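Side-chain contacts in activated BY transcription factor SSRB (Salmonella enterica, PDB 2WNW), which is a glycosyl hydrolase family 30 protein, built from a TIM-barrel domain and a beta-sandwich domain: residues R19-S24 / S438-R443; G397-N400 / E404-L407; R418-D423 / E427-L432. All coordinates share one frame; numbering follows the deposited sequence.

Interaction 1: residues R19-S24 / S438-R443; sequences RAVSFS and STLLWR
Val21 opens the contact at its CG2 methyl, which rests 4.0 Å from Leu440 CD1, the two branched side chains meeting at a slant. With chi1 at -61°, CG2 takes the position between the backbone N and the carbonyl carbon, while CG1 lies over one face of the Arg19 guanidinium. A beta-branched valine suits an extended strand and offers a short, stiff surface.

Two residues on, Phe23 reaches much further and does most of the covering. Its CZ atom lies 3.8 Å from Leu440 CD2, so the two methyls of Leu440 are shared between Val21 and Phe23. The same ring end comes down over one face of the Trp442 indole, with Phe23 CE2 3.6 Å from Trp442 CG. This is an edge-to-face pair with the planes tilted at 52°, the phenyl edge (CE2, CZ) pointing at the face of the five-membered ring. The indole is tethered through NE1 by a hydrogen bond to Asp423, which should limit its movement beneath the phenylalanine.

Val21 and Phe23 thus reach past strand 2-9, which pairs with both strands, to meet Leu440 and Trp442. Ile428 of strand 426-432 touches Val21, Phe23 and Leu440 as well, in the apolar interior of the family 30 beta-sandwich domain.

Interaction 2: residues G397-N400 / E404-L407; sequences GFVN and ERVL. With PO4 (phosphate ion), chain C.
Phe398 and Val406 form the hydrogen-bonded pair of this antiparallel hairpin. Phe398 N donates a hydrogen bond to Val406 O (2.7 Å), and Val406 N returns one of 2.9 Å to Phe398 O. Towards the turn, Asn400 N donates to Glu404 O at 2.9 Å.

The Asn400 side chain continues the pairing. Its ND2 makes a long, bent hydrogen bond of 3.2 Å to Glu404 OE2, on the anti side and somewhat out of the carboxylate plane. ND2 also bonds to Tyr376 O, and OD1 accepts from Arg378 N, so both ends of this buried amide are engaged. An asparagine suits the place because it can donate and accept at once. Glu404 has an extended chain that carries its carboxylate alongside the amide, and its OE2 has a long, weak ion pair with Arg378 NH1.

On the face that carries Val399 and Arg405, the arginine bends at chi2 (88°) and sets NH1 3.6 Å from Val399 CG1. NH1 has a weak hydrogen bond to Gly403 O, which leaves NE and NH2 to point at a phosphate ion, probably from the crystallisation liquor; arginine suits this division. Arg405 NE holds PO4 O1 at 3.0 Å and Arg405 NH2 holds PO4 O4 at 2.7 Å. These two nearly straight bonds (161° and 163°) are consistent with a spot that favours an anion, whereas the Asn400 amide ties the hairpin end to Tyr376 and Arg378, the Glu404-Arg378 pair adding weakly.

Interaction 3: residues R418-D423 / E427-L432; sequences RCRVLD and EIALTL
Arg420 and Glu427 form the salt bridge of this hairpin, Arg420 NH1 lying 2.8 Å from Glu427 OE1. This oxygen comes to the edge of the guanidinium, near its plane, but the hydrogen bond is bent to 128°, hence weak. Glu427 CG sits between its backbone N and carbonyl carbon (chi1 78°), and from there the extended chain leans across towards the arginine. Leu422 CD2 packs 3.8 Å from Glu427 CB, giving the acid an apolar flank.

On the opposite face, Val421 is the central apolar residue: its CB lies 3.7 Å from Ile428 CG2, and its CG2 reaches Leu430 CD1 at 3.8 Å. Cys419 SG adds a smaller contact, 4.0 Å from Leu430 CB. Compact or branched apolar groups suit this face, which looks into the sandwich, where Leu440 touches both Val421 and Ile428.

Behind these side chains stand two antiparallel hydrogen-bonded pairs, Cys419 with Leu430 and Val421 with Ile428. The straightest bond runs from Leu430 N to Cys419 O at 2.8 Å. Further out, Asp29 and the Ser31 carbonyl hold Arg420 NH2, while Gln27 N donates to Glu427 OE1; Arg418 instead turns to Glu32.

Arg420 is thus shared between two acids, and Glu427 between a cation and a backbone amide. The cation and the Gln27 N-H would probably favour the ionised form of Glu427. This divided bonding ties the hairpin to the 27-32 segment, while the apolar face of Cys419, Val421, Ile428 and Leu430 packs inward.

All three contacts belong to the beta-sandwich domain, beside the TIM barrel, and reach the same sheet. Interactions 2 and 3 are successive hairpins along the chain, about 15 Å apart between centres; interaction 1 brackets both, joining a strand near the N-terminus to the last strand, with its centre about 11 Å from interaction 2 and 10 Å from interaction 3. Strand 2-9 pairs with both strands of interaction 1, 17-25 and 437-442. Strand 437-442 pairs in turn with strand 405-411 of interaction 2, and strand 17-25 with strand 426-432 of interaction 3. Leu407 and Val421 also touch between the hairpins. The sandwich is therefore completed by both chain ends, with the barrel inserted between them in sequence.

Interaction 1: residues R19-S24 / S438-R443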
loop_
_atom_site.group_PDB
_atom_site.type_symbol
_atom_site.label_atom_id
_atom_site.label_comp_id
_atom_site.label_asym_id
_atom_site.label_seq_id
_atom_site.Cartn_x
_atom_site.Cartn_y
_atom_site.Cartn_z
ATOM N N ARG A 19 16.597 18.710 16.525
ATOM C CA ARG A 19 17.909 18.452 17.092
ATOM C C ARG A 19 18.792 17.808 16.034
ATOM O O ARG A 19 18.303 17.109 15.141
ATOM C CB ARG A 19 17.801 17.553 18.329
ATOM C CG ARG A 19 17.534 16.087 18.061
ATOM C CD ARG A 19 17.293 15.368 19.378
ATOM N NE ARG A 19 17.314 13.915 19.245
ATOM C CZ ARG A 19 18.415 13.197 19.052
ATOM N NH1 ARG A 19 19.597 13.797 18.967
ATOM N NH2 ARG A 19 18.339 11.876 18.950
ATOM N N ALA A 20 20.091 18.068 16.122
ATOM C CA ALA A 20 21.042 17.518 15.171
ATOM C C ALA A 20 21.255 16.039 15.448
ATOM O O ALA A 20 21.307 15.614 16.600
ATOM C CB ALA A 20 22.368 18.264 15.265
ATOM N N VAL A 21 21.369 15.254 14.384
ATOM C CA VAL A 21 21.585 13.822 14.520
ATOM C C VAL A 21 22.573 13.362 13.459
ATOM O O VAL A 21 22.848 14.083 12.499
ATOM C CB VAL A 21 20.268 13.024 14.339
ATOM C CG1 VAL A 21 19.257 13.436 15.394
ATOM C CG2 VAL A 21 19.705 13.257 12.945
ATOM N N SER A 22 23.115 12.164 13.637
ATOM C CA SER A 22 24.046 11.626 12.662
ATOM C C SER A 22 23.779 10.147 12.437
ATOM O O SER A 22 23.356 9.430 13.346
ATOM C CB SER A 22 25.496 11.831 13.121
ATOM O OG SER A 22 25.806 11.022 14.240
ATOM N N PHE A 23 24.009 9.705 11.207
ATOM C CA PHE A 23 23.829 8.310 10.840
ATOM C C PHE A 23 25.093 7.579 11.279
ATOM O O PHE A 23 26.104 8.209 11.591
ATOM C CB PHE A 23 23.687 8.168 9.322
ATOM C CG PHE A 23 22.350 8.589 8.778
ATOM C CD1 PHE A 23 21.409 7.631 8.403
ATOM C CD2 PHE A 23 22.047 9.933 8.595
ATOM C CE1 PHE A 23 20.184 8.008 7.846
ATOM C CE2 PHE A 23 20.824 10.323 8.039
ATOM C CZ PHE A 23 19.892 9.356 7.664
ATOM N N SER A 24 25.025 6.254 11.296
ATOM C CA SER A 24 26.156 5.411 11.659
ATOM C C SER A 24 26.242 4.331 10.594
ATOM O O SER A 24 25.295 4.143 9.827
ATOM C CB SER A 24 25.922 4.758 13.022
ATOM O OG SER A 24 25.798 5.731 14.041
ATOM N N SER A 438 7.835 11.969 13.358
ATOM C CA SER A 438 9.166 12.531 13.211
ATOM C C SER A 438 9.483 12.754 11.744
ATOM O O SER A 438 9.068 11.982 10.878
ATOM C CB SER A 438 10.214 11.591 13.814
ATOM O OG SER A 438 9.985 11.381 15.196
ATOM N N THR A 439 10.205 13.831 11.468
ATOM C CA THR A 439 10.624 14.134 10.114
ATOM C C THR A 439 12.147 14.187 10.162
ATOM O O THR A 439 12.727 14.939 10.950
ATOM C CB THR A 439 10.069 15.483 9.630
ATOM O OG1 THR A 439 8.635 15.462 9.696
ATOM C CG2 THR A 439 10.491 15.739 8.187
ATOM N N LEU A 440 12.781 13.356 9.343
ATOM C CA LEU A 440 14.237 13.282 9.273
ATOM C C LEU A 440 14.711 13.933 7.981
ATOM O O LEU A 440 14.213 13.617 6.900
ATOM C CB LEU A 440 14.686 11.817 9.309
ATOM C CG LEU A 440 16.180 11.504 9.174
ATOM C CD1 LEU A 440 16.940 12.036 10.382
ATOM C CD2 LEU A 440 16.364 9.994 9.052
ATOM N N LEU A 441 15.675 14.839 8.099
ATOM C CA LEU A 441 16.215 15.547 6.946
ATOM C C LEU A 441 17.710 15.274 6.833
ATOM O O LEU A 441 18.428 15.340 7.831
ATOM C CB LEU A 441 16.006 17.053 7.112
ATOM C CG LEU A 441 14.631 17.548 7.559
ATOM C CD1 LEU A 441 14.705 19.042 7.836
ATOM C CD2 LEU A 441 13.599 17.245 6.490
ATOM N N TRP A 442 18.179 14.973 5.626
ATOM C CA TRP A 442 19.597 14.716 5.421
ATOM C C TRP A 442 19.986 14.783 3.953
ATOM O O TRP A 442 19.127 14.827 3.068
ATOM C CB TRP A 442 19.983 13.354 6.018
ATOM C CG TRP A 442 19.624 12.148 5.193
ATOM C CD1 TRP A 442 20.467 11.412 4.415
ATOM C CD2 TRP A 442 18.343 11.505 5.115
ATOM N NE1 TRP A 442 19.800 10.346 3.862
ATOM C CE2 TRP A 442 18.493 10.378 4.274
ATOM C CE3 TRP A 442 17.084 11.772 5.675
ATOM C CZ2 TRP A 442 17.432 9.512 3.980
ATOM C CZ3 TRP A 442 16.027 10.910 5.384
ATOM C CH2 TRP A 442 16.211 9.792 4.541
ATOM N N ARG A 443 21.291 14.812 3.706
ATOM C CA ARG A 443 21.822 14.875 2.350
ATOM C C ARG A 443 22.866 13.784 2.165
ATOM O O ARG A 443 23.546 13.400 3.116
ATOM C CB ARG A 443 22.460 16.243 2.094
ATOM C CG ARG A 443 21.478 17.399 2.082
ATOM C CD ARG A 443 22.202 18.737 2.057
ATOM N NE ARG A 443 21.269 19.858 2.059
ATOM C CZ ARG A 443 20.527 20.218 1.017
ATOM N NH1 ARG A 443 20.610 19.548 -0.124
ATOM N NH2 ARG A 443 19.694 21.243 1.123
#

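Interaction 2: residues G397-N400 / E404-L407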
loop_
_atom_site.group_PDB
_atom_site.type_symbol
_atom_site.label_atom_id
_atom_site.label_comp_id
_atom_site.label_asym_id
_atom_site.label_seq_id
_atom_site.Cartn_x
_atom_site.Cartn_y
_atom_site.Cartn_z
ATOM N N GLY A 397 8.751 9.119 2.114
ATOM C CA GLY A 397 9.901 9.989 1.945
ATOM C C GLY A 397 9.884 10.754 0.642
ATOM O O GLY A 397 9.212 10.362 -0.312
ATOM N N PHE A 398 10.635 11.850 0.608
ATOM C CA PHE A 398 10.723 12.708 -0.566
ATOM C C PHE A 398 12.171 13.126 -0.786
ATOM O O PHE A 398 12.999 13.032 0.117
ATOM C CB PHE A 398 9.931 14.002 -0.355
ATOM C CG PHE A 398 8.508 13.803 0.086
ATOM C CD1 PHE A 398 7.468 13.905 -0.829
ATOM C CD2 PHE A 398 8.204 13.583 1.427
ATOM C CE1 PHE A 398 6.138 13.802 -0.415
ATOM C CE2 PHE A 398 6.881 13.477 1.852
ATOM C CZ PHE A 398 5.845 13.590 0.928
ATOM N N VAL A 399 12.460 13.592 -1.994
ATOM C CA VAL A 399 13.774 14.114 -2.316
ATOM C C VAL A 399 13.484 15.479 -2.922
ATOM O O VAL A 399 12.877 15.572 -3.992
ATOM C CB VAL A 399 14.531 13.260 -3.354
ATOM C CG1 VAL A 399 15.881 13.911 -3.652
ATOM C CG2 VAL A 399 14.748 11.850 -2.824
ATOM N N ASN A 400 13.883 16.537 -2.226
ATOM C CA ASN A 400 13.651 17.883 -2.726
ATOM C C ASN A 400 14.477 18.140 -3.976
ATOM O O ASN A 400 15.437 17.420 -4.259
ATOM C CB ASN A 400 13.977 18.928 -1.657
ATOM C CG ASN A 400 12.890 19.037 -0.603
ATOM O OD1 ASN A 400 11.704 18.963 -0.921
ATOM N ND2 ASN A 400 13.286 19.224 0.651
ATOM N N GLU A 404 17.951 17.236 -1.110
ATOM C CA GLU A 404 17.736 16.952 0.304
ATOM C C GLU A 404 16.725 15.828 0.499
ATOM O O GLU A 404 15.637 15.864 -0.078
ATOM C CB GLU A 404 17.232 18.200 1.032
ATOM C CG GLU A 404 17.214 18.054 2.553
ATOM C CD GLU A 404 16.563 19.235 3.252
ATOM O OE1 GLU A 404 16.959 19.544 4.395
ATOM O OE2 GLU A 404 15.647 19.847 2.665
ATOM N N ARG A 405 17.088 14.833 1.305
ATOM C CA ARG A 405 16.191 13.719 1.591
ATOM C C ARG A 405 15.300 14.099 2.775
ATOM O O ARG A 405 15.760 14.714 3.735
ATOM C CB ARG A 405 16.983 12.447 1.934
ATOM C CG ARG A 405 17.688 11.765 0.752
ATOM C CD ARG A 405 19.098 12.311 0.507
ATOM N NE ARG A 405 19.838 11.484 -0.441
ATOM C CZ ARG A 405 19.695 11.537 -1.760
ATOM N NH1 ARG A 405 18.840 12.394 -2.301
ATOM N NH2 ARG A 405 20.388 10.713 -2.535
ATOM N N VAL A 406 14.021 13.741 2.698
ATOM C CA VAL A 406 13.071 14.048 3.767
ATOM C C VAL A 406 12.217 12.812 4.035
ATOM O O VAL A 406 11.594 12.282 3.120
ATOM C CB VAL A 406 12.123 15.206 3.367
ATOM C CG1 VAL A 406 11.209 15.549 4.528
ATOM C CG2 VAL A 406 12.923 16.427 2.947
ATOM N N LEU A 407 12.189 12.350 5.282
ATOM C CA LEU A 407 11.393 11.177 5.630
ATOM C C LEU A 407 10.433 11.483 6.771
ATOM O O LEU A 407 10.846 11.961 7.826
ATOM C CB LEU A 407 12.297 10.007 6.041
ATOM C CG LEU A 407 11.539 8.721 6.393
ATOM C CD1 LEU A 407 10.967 8.120 5.121
ATOM C CD2 LEU A 407 12.468 7.714 7.069
HETATM P P PO4 C . 22.186 8.236 -0.559
HETATM O O1 PO4 C . 21.414 9.118 0.356
HETATM O O2 PO4 C . 23.533 7.991 0.017
HETATM O O3 PO4 C . 21.475 6.942 -0.725
HETATM O O4 PO4 C . 22.323 8.894 -1.885
#

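Interaction 3: residues R418-D423 / E427-L432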
loop_
_atom_site.group_PDB
_atom_site.type_symbol
_atom_site.label_atom_id
_atom_site.label_comp_id
_atom_site.label_asym_id
_atom_site.label_seq_id
_atom_site.Cartn_x
_atom_site.Cartn_y
_atom_site.Cartn_z
ATOM N N ARG A 418 10.163 1.320 17.828
ATOM C CA ARG A 418 11.500 1.600 17.322
ATOM C C ARG A 418 11.636 1.231 15.859
ATOM O O ARG A 418 10.934 0.358 15.354
ATOM C CB ARG A 418 12.547 0.808 18.098
ATOM C CG ARG A 418 12.718 1.201 19.544
ATOM C CD ARG A 418 13.713 0.260 20.183
ATOM N NE ARG A 418 13.227 -1.116 20.128
ATOM C CZ ARG A 418 13.970 -2.166 19.793
ATOM N NH1 ARG A 418 15.249 -2.007 19.473
ATOM N NH2 ARG A 418 13.430 -3.379 19.777
ATOM N N CYS A 419 12.563 1.897 15.186
ATOM C CA CYS A 419 12.828 1.613 13.789
ATOM C C CYS A 419 14.216 2.114 13.457
ATOM O O CYS A 419 14.772 2.957 14.163
ATOM C CB CYS A 419 11.797 2.293 12.885
ATOM S SG CYS A 419 11.865 4.094 12.842
ATOM N N ARG A 420 14.790 1.566 12.400
ATOM C CA ARG A 420 16.099 1.995 11.964
ATOM C C ARG A 420 15.956 2.471 10.533
ATOM O O ARG A 420 15.652 1.677 9.641
ATOM C CB ARG A 420 17.103 0.842 12.020
ATOM C CG ARG A 420 17.570 0.467 13.416
ATOM C CD ARG A 420 18.743 -0.502 13.323
ATOM N NE ARG A 420 18.327 -1.814 12.852
ATOM C CZ ARG A 420 19.066 -2.612 12.088
ATOM N NH1 ARG A 420 20.272 -2.234 11.687
ATOM N NH2 ARG A 420 18.600 -3.801 11.736
ATOM N N VAL A 421 16.137 3.767 10.313
ATOM C CA VAL A 421 16.054 4.300 8.962
ATOM C C VAL A 421 17.347 3.855 8.295
ATOM O O VAL A 421 18.439 4.239 8.722
ATOM C CB VAL A 421 15.966 5.835 8.959
ATOM C CG1 VAL A 421 15.946 6.352 7.524
ATOM C CG2 VAL A 421 14.707 6.275 9.700
ATOM N N LEU A 422 17.214 3.042 7.255
ATOM C CA LEU A 422 18.364 2.499 6.553
ATOM C C LEU A 422 18.491 3.070 5.145
ATOM O O LEU A 422 17.620 2.871 4.304
ATOM C CB LEU A 422 18.242 0.968 6.519
ATOM C CG LEU A 422 19.380 0.047 6.060
ATOM C CD1 LEU A 422 19.451 0.014 4.555
ATOM C CD2 LEU A 422 20.696 0.504 6.672
ATOM N N ASP A 423 19.582 3.795 4.913
ATOM C CA ASP A 423 19.867 4.408 3.619
ATOM C C ASP A 423 21.206 3.870 3.124
ATOM O O ASP A 423 22.265 4.403 3.468
ATOM C CB ASP A 423 19.943 5.928 3.765
ATOM C CG ASP A 423 20.303 6.628 2.466
ATOM O OD1 ASP A 423 20.519 7.856 2.501
ATOM O OD2 ASP A 423 20.369 5.961 1.411
ATOM N N GLU A 427 22.706 4.062 8.687
ATOM C CA GLU A 427 21.443 3.944 9.408
ATOM C C GLU A 427 21.390 4.870 10.617
ATOM O O GLU A 427 22.415 5.359 11.096
ATOM C CB GLU A 427 21.234 2.510 9.901
ATOM C CG GLU A 427 22.050 2.171 11.151
ATOM C CD GLU A 427 21.758 0.787 11.700
ATOM O OE1 GLU A 427 22.033 -0.205 10.997
ATOM O OE2 GLU A 427 21.252 0.695 12.839
ATOM N N ILE A 428 20.178 5.111 11.098
ATOM C CA ILE A 428 19.963 5.920 12.283
ATOM C C ILE A 428 18.756 5.325 12.997
ATOM O O ILE A 428 17.686 5.168 12.409
ATOM C CB ILE A 428 19.715 7.414 11.951
ATOM C CG1 ILE A 428 19.514 8.196 13.254
ATOM C CG2 ILE A 428 18.511 7.569 11.032
ATOM C CD1 ILE A 428 19.463 9.703 13.082
ATOM N N ALA A 429 18.949 4.969 14.262
ATOM C CA ALA A 429 17.897 4.369 15.068
ATOM C C ALA A 429 16.985 5.426 15.661
ATOM O O ALA A 429 17.451 6.394 16.261
ATOM C CB ALA A 429 18.512 3.532 16.187
ATOM N N LEU A 430 15.683 5.230 15.495
ATOM C CA LEU A 430 14.702 6.166 16.024
ATOM C C LEU A 430 13.715 5.468 16.947
ATOM O O LEU A 430 13.394 4.292 16.765
ATOM C CB LEU A 430 13.927 6.834 14.884
ATOM C CG LEU A 430 14.704 7.621 13.825
ATOM C CD1 LEU A 430 13.720 8.212 12.829
ATOM C CD2 LEU A 430 15.518 8.724 14.483
ATOM N N THR A 431 13.247 6.200 17.949
ATOM C CA THR A 431 12.265 5.681 18.889
ATOM C C THR A 431 11.128 6.693 18.923
ATOM O O THR A 431 11.342 7.869 19.213
ATOM C CB THR A 431 12.849 5.530 20.311
ATOM O OG1 THR A 431 13.868 4.523 20.307
ATOM C CG2 THR A 431 11.763 5.126 21.292
ATOM N N LEU A 432 9.921 6.241 18.606
ATOM C CA LEU A 432 8.778 7.139 18.608
ATOM C C LEU A 432 7.757 6.761 19.668
ATOM O O LEU A 432 7.407 5.590 19.831
ATOM C CB LEU A 432 8.098 7.159 17.232
ATOM C CG LEU A 432 8.859 7.805 16.071
ATOM C CD1 LEU A 432 9.924 6.841 15.570
ATOM C CD2 LEU A 432 7.894 8.146 14.936
#